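Local coordinates for methyl-accepting chemotaxis sensory transducer (Anaeromyxobacter dehalogenans, PDB 4K08), which probably senses small molecules in the periplasm through a PAS-like single Cache domain and passes the signal to the chemotaxis machinery inside the cell, at residues A[41-46]-A[133-138]; A[57-62]-A[123-128]; A[82-85]-A[91-94]. All blocks are in the same frame, centred on the assembly; numbering follows the deposited sequence.

Contact 1: A[41-46]-A[133-138]; sequences RAALEA and WGWVVG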
# COMPACT_ATOMS: atom_id res chain seq x y z
N ARG A 41 3.45 -13.52 6.85
CA ARG A 41 3.31 -14.27 5.60
C ARG A 41 1.84 -14.49 5.18
O ARG A 41 1.50 -14.37 3.99
CB ARG A 41 4.12 -15.58 5.64
CG ARG A 41 5.61 -15.27 5.66
CD ARG A 41 6.45 -16.47 5.38
NE ARG A 41 6.53 -17.33 6.56
CZ ARG A 41 5.82 -18.45 6.76
NH1 ARG A 41 4.96 -18.86 5.83
NH2 ARG A 41 5.98 -19.17 7.89
N ALA A 42 0.97 -14.77 6.14
CA ALA A 42 -0.46 -14.96 5.85
C ALA A 42 -1.10 -13.63 5.32
O ALA A 42 -1.87 -13.64 4.34
CB ALA A 42 -1.22 -15.50 7.13
N ALA A 43 -0.74 -12.50 5.92
CA ALA A 43 -1.22 -11.19 5.46
C ALA A 43 -0.75 -10.90 4.04
O ALA A 43 -1.57 -10.48 3.18
CB ALA A 43 -0.75 -10.10 6.38
N LEU A 44 0.54 -11.14 3.78
CA LEU A 44 1.10 -10.91 2.43
C LEU A 44 0.52 -11.84 1.36
O LEU A 44 0.37 -11.43 0.23
CB LEU A 44 2.63 -11.07 2.40
CG LEU A 44 3.38 -10.02 3.22
CD1 LEU A 44 4.89 -10.26 3.13
CD2 LEU A 44 3.00 -8.56 2.78
N GLU A 45 0.29 -13.10 1.71
CA GLU A 45 -0.34 -14.03 0.79
C GLU A 45 -1.74 -13.52 0.37
O GLU A 45 -2.07 -13.52 -0.82
CB GLU A 45 -0.46 -15.41 1.44
CG GLU A 45 -1.31 -16.39 0.68
CD GLU A 45 -1.45 -17.72 1.44
OE1 GLU A 45 -1.79 -17.73 2.66
OE2 GLU A 45 -1.21 -18.76 0.80
N ALA A 46 -2.52 -13.02 1.32
CA ALA A 46 -3.84 -12.48 1.02
C ALA A 46 -3.68 -11.17 0.18
O ALA A 46 -4.30 -11.03 -0.87
CB ALA A 46 -4.63 -12.22 2.31
N TRP A 133 4.52 -3.86 12.93
CA TRP A 133 5.44 -4.48 11.99
C TRP A 133 6.17 -3.45 11.15
O TRP A 133 6.99 -3.80 10.28
CB TRP A 133 4.69 -5.43 11.03
CG TRP A 133 4.11 -6.66 11.71
CD1 TRP A 133 4.45 -7.16 12.95
CD2 TRP A 133 3.11 -7.53 11.17
NE1 TRP A 133 3.69 -8.29 13.22
CE2 TRP A 133 2.87 -8.55 12.14
CE3 TRP A 133 2.37 -7.54 9.96
CZ2 TRP A 133 1.94 -9.58 11.94
CZ3 TRP A 133 1.44 -8.57 9.76
CH2 TRP A 133 1.22 -9.58 10.77
N GLY A 134 5.88 -2.18 11.40
CA GLY A 134 6.50 -1.10 10.65
C GLY A 134 6.05 -1.15 9.18
O GLY A 134 6.83 -0.83 8.28
N TRP A 135 4.80 -1.58 8.93
CA TRP A 135 4.27 -1.66 7.56
C TRP A 135 3.45 -0.43 7.15
O TRP A 135 2.74 0.17 7.97
CB TRP A 135 3.33 -2.87 7.42
CG TRP A 135 4.06 -4.14 7.28
CD1 TRP A 135 5.40 -4.34 7.39
CD2 TRP A 135 3.49 -5.39 6.97
NE1 TRP A 135 5.70 -5.66 7.18
CE2 TRP A 135 4.54 -6.33 6.90
CE3 TRP A 135 2.17 -5.82 6.70
CZ2 TRP A 135 4.32 -7.69 6.61
CZ3 TRP A 135 1.95 -7.16 6.42
CH2 TRP A 135 3.02 -8.08 6.39
N VAL A 136 3.51 -0.12 5.86
CA VAL A 136 2.58 0.81 5.25
C VAL A 136 1.81 -0.01 4.22
O VAL A 136 2.43 -0.69 3.42
CB VAL A 136 3.32 1.96 4.52
CG1 VAL A 136 2.33 2.87 3.72
CG2 VAL A 136 4.14 2.78 5.55
N VAL A 137 0.48 0.04 4.25
CA VAL A 137 -0.34 -0.71 3.28
C VAL A 137 -1.11 0.31 2.43
O VAL A 137 -1.64 1.29 2.99
CB VAL A 137 -1.34 -1.65 4.00
CG1 VAL A 137 -2.08 -2.55 2.99
CG2 VAL A 137 -0.60 -2.49 5.05
N GLY A 138 -1.11 0.14 1.11
CA GLY A 138 -1.68 1.17 0.25
C GLY A 138 -2.44 0.59 -0.93
O GLY A 138 -2.26 -0.58 -1.29
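Helix 36-49 passes Trp135 at the start of strand 135-142 at a side-chain's distance: the nearest CA atoms, those of Leu44 and Val137, are 10.3 Å apart, and no hydrogen bond joins the segments. The gap is filled mainly by the Trp135 indole, whose six-membered ring reaches the helix. Leu44 meets it with CD2, 3.6 Å from Trp135 CH2; leucine and indole meet at a slant. With CG anti to the carbonyl carbon (chi1 -66°), the leucine branch is carried from its helix position to the ring. Ala43 CB comes to the edge of the same indole, near its plane, 4.0 Å from Trp135 CZ3, and also lies at the edge of the second indole, 4.3 Å from Trp133 CZ3. The two tryptophans touch as well: Trp133 turns its edge to one face of Trp135, its CE3 3.5 Å above that plane and offset toward the rim. Gly134, with positive phi, and Trp135 form a G1 beta bulge opposite Tyr130. Leu21 of helix 5-30 also touches Ala43, Val60 and Val68 of the sheet touch both Leu44 and Trp135, and Arg40 of the same helix makes a cation-pi contact with Trp133. Between the two segments themselves the contact is carbon on carbon, held by shape and burial without directional polar bonds.

Contact 2: A[57-62]-A[123-128]; sequences YFWVND and KISFVT. With ACT (acetate ion), chain C.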
# COMPACT_ATOMS: atom_id res chain seq x y z
N TYR A 57 -5.07 -2.96 -7.01
CA TYR A 57 -4.26 -3.84 -6.15
C TYR A 57 -3.70 -3.12 -4.91
O TYR A 57 -3.76 -1.87 -4.80
CB TYR A 57 -3.10 -4.39 -6.99
CG TYR A 57 -2.15 -3.26 -7.40
CD1 TYR A 57 -1.10 -2.86 -6.56
CD2 TYR A 57 -2.32 -2.62 -8.64
CE1 TYR A 57 -0.24 -1.78 -6.94
CE2 TYR A 57 -1.47 -1.57 -9.04
CZ TYR A 57 -0.44 -1.16 -8.19
OH TYR A 57 0.37 -0.13 -8.62
N PHE A 58 -3.13 -3.91 -3.99
CA PHE A 58 -2.54 -3.40 -2.74
C PHE A 58 -1.03 -3.60 -2.81
O PHE A 58 -0.61 -4.55 -3.43
CB PHE A 58 -3.07 -4.19 -1.51
CG PHE A 58 -4.58 -4.12 -1.34
CD1 PHE A 58 -5.18 -3.01 -0.76
CD2 PHE A 58 -5.40 -5.16 -1.80
CE1 PHE A 58 -6.58 -2.94 -0.64
CE2 PHE A 58 -6.76 -5.11 -1.67
CZ PHE A 58 -7.36 -3.99 -1.09
N TRP A 59 -0.22 -2.78 -2.12
CA TRP A 59 1.18 -3.11 -1.94
C TRP A 59 1.52 -2.85 -0.47
O TRP A 59 0.78 -2.20 0.24
CB TRP A 59 2.12 -2.21 -2.82
CG TRP A 59 2.18 -0.78 -2.26
CD1 TRP A 59 3.08 -0.27 -1.31
CD2 TRP A 59 1.29 0.31 -2.57
NE1 TRP A 59 2.81 1.06 -1.06
CE2 TRP A 59 1.70 1.44 -1.77
CE3 TRP A 59 0.19 0.45 -3.42
CZ2 TRP A 59 1.05 2.68 -1.83
CZ3 TRP A 59 -0.47 1.73 -3.49
CH2 TRP A 59 -0.03 2.81 -2.69
N VAL A 60 2.66 -3.36 -0.04
CA VAL A 60 3.13 -3.13 1.30
C VAL A 60 4.57 -2.66 1.23
O VAL A 60 5.40 -3.28 0.56
CB VAL A 60 3.08 -4.43 2.16
CG1 VAL A 60 3.67 -4.12 3.58
CG2 VAL A 60 1.63 -5.00 2.22
N ASN A 61 4.87 -1.55 1.90
CA ASN A 61 6.27 -1.21 2.12
C ASN A 61 6.52 -0.94 3.60
O ASN A 61 5.57 -0.81 4.34
CB ASN A 61 6.74 -0.03 1.23
CG ASN A 61 6.02 1.29 1.55
OD1 ASN A 61 5.00 1.62 0.93
ND2 ASN A 61 6.57 2.05 2.49
N ASP A 62 7.79 -0.87 4.01
CA ASP A 62 8.09 -0.58 5.43
C ASP A 62 8.58 0.85 5.58
O ASP A 62 8.49 1.66 4.62
CB ASP A 62 9.10 -1.56 6.09
CG ASP A 62 10.52 -1.48 5.49
OD1 ASP A 62 10.94 -0.45 4.88
OD2 ASP A 62 11.24 -2.51 5.63
N LYS A 123 -2.07 9.11 -10.23
CA LYS A 123 -2.63 8.16 -9.29
C LYS A 123 -2.86 8.86 -7.95
O LYS A 123 -2.08 9.74 -7.53
CB LYS A 123 -1.68 6.95 -9.13
CG LYS A 123 -2.29 5.76 -8.34
CD LYS A 123 -1.45 4.46 -8.53
CE LYS A 123 -2.05 3.26 -7.71
NZ LYS A 123 -1.26 2.00 -7.96
N ILE A 124 -3.94 8.47 -7.29
CA ILE A 124 -4.23 8.96 -5.95
C ILE A 124 -4.40 7.74 -5.03
O ILE A 124 -5.31 6.93 -5.24
CB ILE A 124 -5.52 9.85 -5.90
CG1 ILE A 124 -5.37 11.09 -6.83
CG2 ILE A 124 -5.78 10.30 -4.48
CD1 ILE A 124 -6.63 11.94 -6.95
N SER A 125 -3.51 7.59 -4.05
CA SER A 125 -3.56 6.41 -3.18
C SER A 125 -3.89 6.75 -1.75
O SER A 125 -3.49 7.82 -1.23
CB SER A 125 -2.24 5.66 -3.25
OG SER A 125 -2.06 5.05 -4.52
N PHE A 126 -4.66 5.88 -1.10
CA PHE A 126 -4.77 5.92 0.35
C PHE A 126 -3.76 4.95 0.99
O PHE A 126 -3.73 3.75 0.64
CB PHE A 126 -6.18 5.60 0.82
CG PHE A 126 -6.44 6.02 2.26
CD1 PHE A 126 -6.65 7.37 2.57
CD2 PHE A 126 -6.47 5.08 3.28
CE1 PHE A 126 -6.90 7.78 3.88
CE2 PHE A 126 -6.71 5.47 4.60
CZ PHE A 126 -6.92 6.82 4.90
N VAL A 127 -2.94 5.47 1.91
CA VAL A 127 -2.00 4.65 2.67
C VAL A 127 -2.31 4.64 4.15
O VAL A 127 -2.78 5.62 4.73
CB VAL A 127 -0.55 5.10 2.50
CG1 VAL A 127 -0.07 4.81 1.06
CG2 VAL A 127 -0.36 6.62 2.94
N THR A 128 -2.06 3.49 4.76
CA THR A 128 -2.31 3.33 6.18
C THR A 128 -1.14 2.55 6.79
O THR A 128 -0.29 2.07 6.07
CB THR A 128 -3.65 2.65 6.43
OG1 THR A 128 -3.98 2.77 7.82
CG2 THR A 128 -3.59 1.19 6.00
C ACT C . 1.86 1.95 -6.27
O ACT C . 1.89 0.81 -6.88
OXT ACT C . 0.94 2.76 -6.56
CH3 ACT C . 2.89 2.38 -5.21
O HOH W 1 -2.98 0.44 -6.39
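Tyr57 and Trp59 both hold CG between the backbone N and the carbonyl carbon (chi1 66° and 73°), which swings their rings toward strand 120-130, while Lys123, its chain extended, reaches across to the Tyr57 hydroxyl. Tyr57 OH and Lys123 NZ are 2.8 Å apart at an angle too poor for a hydrogen bond; both bond an acetate, probably from the crystallisation liquor. Tyr57 OH donates to acetate O, at the ring edge, at a doubtfully short 2.5 Å, and Lys123 NZ donates to acetate OXT at 2.7 Å. Lys123 NZ also bonds Tyr142 OH and donates to water 1, which donates to Tyr57 O and sits 3.4 Å above the centre of the tyrosine ring. The acetate CH3 lies 3.5 Å above the middle of the Trp59 indole. This pocket on the antiparallel sheet of a PAS-like Cache domain is consistent with a ligand site; Tyr110 and His70 also bond the acetate. Ser125 CB meets Trp59 CH2 in the ring plane at 3.6 Å, Val127 CG1 comes obliquely to Trp59 CZ2 at 3.8 Å, and Ser125 OG bonds Tyr110. Trp59 NE1, donating to Asn61 OD1 at 3.0 Å in the ring and carbonyl planes, helps to hold the indole's rotation.

Contact 3: A[82-85]-A[91-94]; sequences SGYR and LLFQ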
# COMPACT_ATOMS: atom_id res chain seq x y z
N SER A 82 13.97 4.67 -0.59
CA SER A 82 14.21 6.05 -0.21
C SER A 82 14.80 6.68 -1.48
O SER A 82 15.41 6.05 -2.32
CB SER A 82 15.15 6.18 1.01
OG SER A 82 16.32 5.46 0.79
N GLY A 83 14.58 7.89 -1.75
CA GLY A 83 15.05 8.24 -3.10
C GLY A 83 14.38 7.67 -4.40
O GLY A 83 14.78 8.05 -5.50
N TYR A 84 13.43 6.73 -4.30
CA TYR A 84 12.62 6.35 -5.48
C TYR A 84 11.78 7.58 -5.87
O TYR A 84 11.05 8.11 -5.04
CB TYR A 84 11.68 5.16 -5.17
CG TYR A 84 10.84 4.75 -6.39
CD1 TYR A 84 9.91 5.64 -6.95
CD2 TYR A 84 11.05 3.53 -7.01
CE1 TYR A 84 9.14 5.29 -8.09
CE2 TYR A 84 10.28 3.15 -8.13
CZ TYR A 84 9.35 4.08 -8.68
OH TYR A 84 8.58 3.74 -9.75
N ARG A 85 11.93 8.07 -7.10
CA ARG A 85 11.13 9.23 -7.55
C ARG A 85 10.26 8.88 -8.76
O ARG A 85 10.70 8.15 -9.62
CB ARG A 85 12.03 10.40 -7.97
CG ARG A 85 12.96 10.90 -6.87
CD ARG A 85 13.85 12.07 -7.40
NE ARG A 85 14.78 12.48 -6.35
CZ ARG A 85 14.55 13.44 -5.46
NH1 ARG A 85 13.41 14.15 -5.48
NH2 ARG A 85 15.49 13.72 -4.55
N LEU A 91 9.36 11.90 -4.32
CA LEU A 91 9.90 10.81 -3.51
C LEU A 91 8.67 10.16 -2.89
O LEU A 91 8.43 10.30 -1.72
CB LEU A 91 10.86 11.38 -2.44
CG LEU A 91 12.23 11.82 -2.96
CD1 LEU A 91 13.03 12.83 -1.98
CD2 LEU A 91 13.07 10.54 -3.24
N LEU A 92 7.83 9.52 -3.71
CA LEU A 92 6.48 9.14 -3.28
C LEU A 92 6.45 8.17 -2.06
O LEU A 92 5.58 8.30 -1.20
CB LEU A 92 5.67 8.57 -4.46
CG LEU A 92 6.25 7.33 -5.14
CD1 LEU A 92 5.36 6.12 -4.88
CD2 LEU A 92 6.42 7.56 -6.67
N PHE A 93 7.39 7.22 -1.98
CA PHE A 93 7.41 6.27 -0.83
C PHE A 93 7.85 6.99 0.44
O PHE A 93 7.24 6.81 1.50
CB PHE A 93 8.30 5.05 -1.12
CG PHE A 93 7.75 4.16 -2.20
CD1 PHE A 93 6.65 3.33 -1.94
CD2 PHE A 93 8.28 4.19 -3.48
CE1 PHE A 93 6.09 2.52 -2.96
CE2 PHE A 93 7.75 3.38 -4.52
CZ PHE A 93 6.64 2.53 -4.23
N GLN A 94 8.83 7.90 0.31
CA GLN A 94 9.17 8.76 1.44
C GLN A 94 7.90 9.51 1.87
O GLN A 94 7.63 9.62 3.07
CB GLN A 94 10.38 9.70 1.15
CG GLN A 94 11.69 9.16 1.85
CD GLN A 94 12.97 9.48 1.03
OE1 GLN A 94 13.38 8.69 0.14
NE2 GLN A 94 13.55 10.68 1.29
O HOH W 2 10.43 7.56 -2.44
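Leu91, at the N-cap position of helix 92-103, packs against Arg85: its CG lies over one face of the guanidinium, offset toward the rim, 3.6 Å from Arg85 NH1. The arginine chain, extended from CG to NE, brings that flat group across the leucine, and Arg85 NH1 also bonds Gly89 O in the connecting loop. The backbone of Leu91 adds a CA-H...O contact, its CA 3.3 Å from Tyr84 O. Leu92 follows with CD2 set obliquely to the tyrosine ring, 3.8 Å from Tyr84 CE1, and its other methyl, CD1, over the centre of the Phe93 ring. Here the loop after strand 67-69 packs on the start of helix 92-103, and Trp112 of strand 105-113 of the Cache sheet touches both Tyr84 and Leu92. Phe93 points its edge at the Tyr84 face in a T-shaped stack, planes at 90° and centroids of the two rings 5.3 Å apart. Tyr84 holds CG opposite its backbone N (chi1 -180°), a torsion that turns the ring toward the helix, where one face receives Phe93 and the CE1 side meets Leu92. With an alanine here, Leu92 and Phe93 would probably border a gap, and the ring face that the Phe93 edge meets would be gone. Gln94 N donates to water 2, which in turn donates to Tyr84 O at 2.7 Å and thereby ties the first turn of the helix to the loop. Gln94 OE1 is modelled close to Gly83 N, but it is crowded and its place there is doubtful.

Contacts 1 and 2 share one sheet, in which strand 135-142 runs between strands 59-62 and 120-130. Their centres are 11 Å apart, and backbone bonds are probable from Val136 N to Asn61 O at 2.6 Å and from Val137 N to Thr128 O at 2.8 Å. Contact 3 joins contact 2 by packing, with Asn61 OD1 3.7 Å from Phe93 CD1. Phe93 also approaches the acetate to about 4 Å, so contacts 2 and 3 both border the pocket that may receive a ligand. Contact 1 does not touch contact 3; their nearest atoms are about 7 Å apart. A bound zinc ion lies about 12 Å from the Ala43 side chain of contact 1.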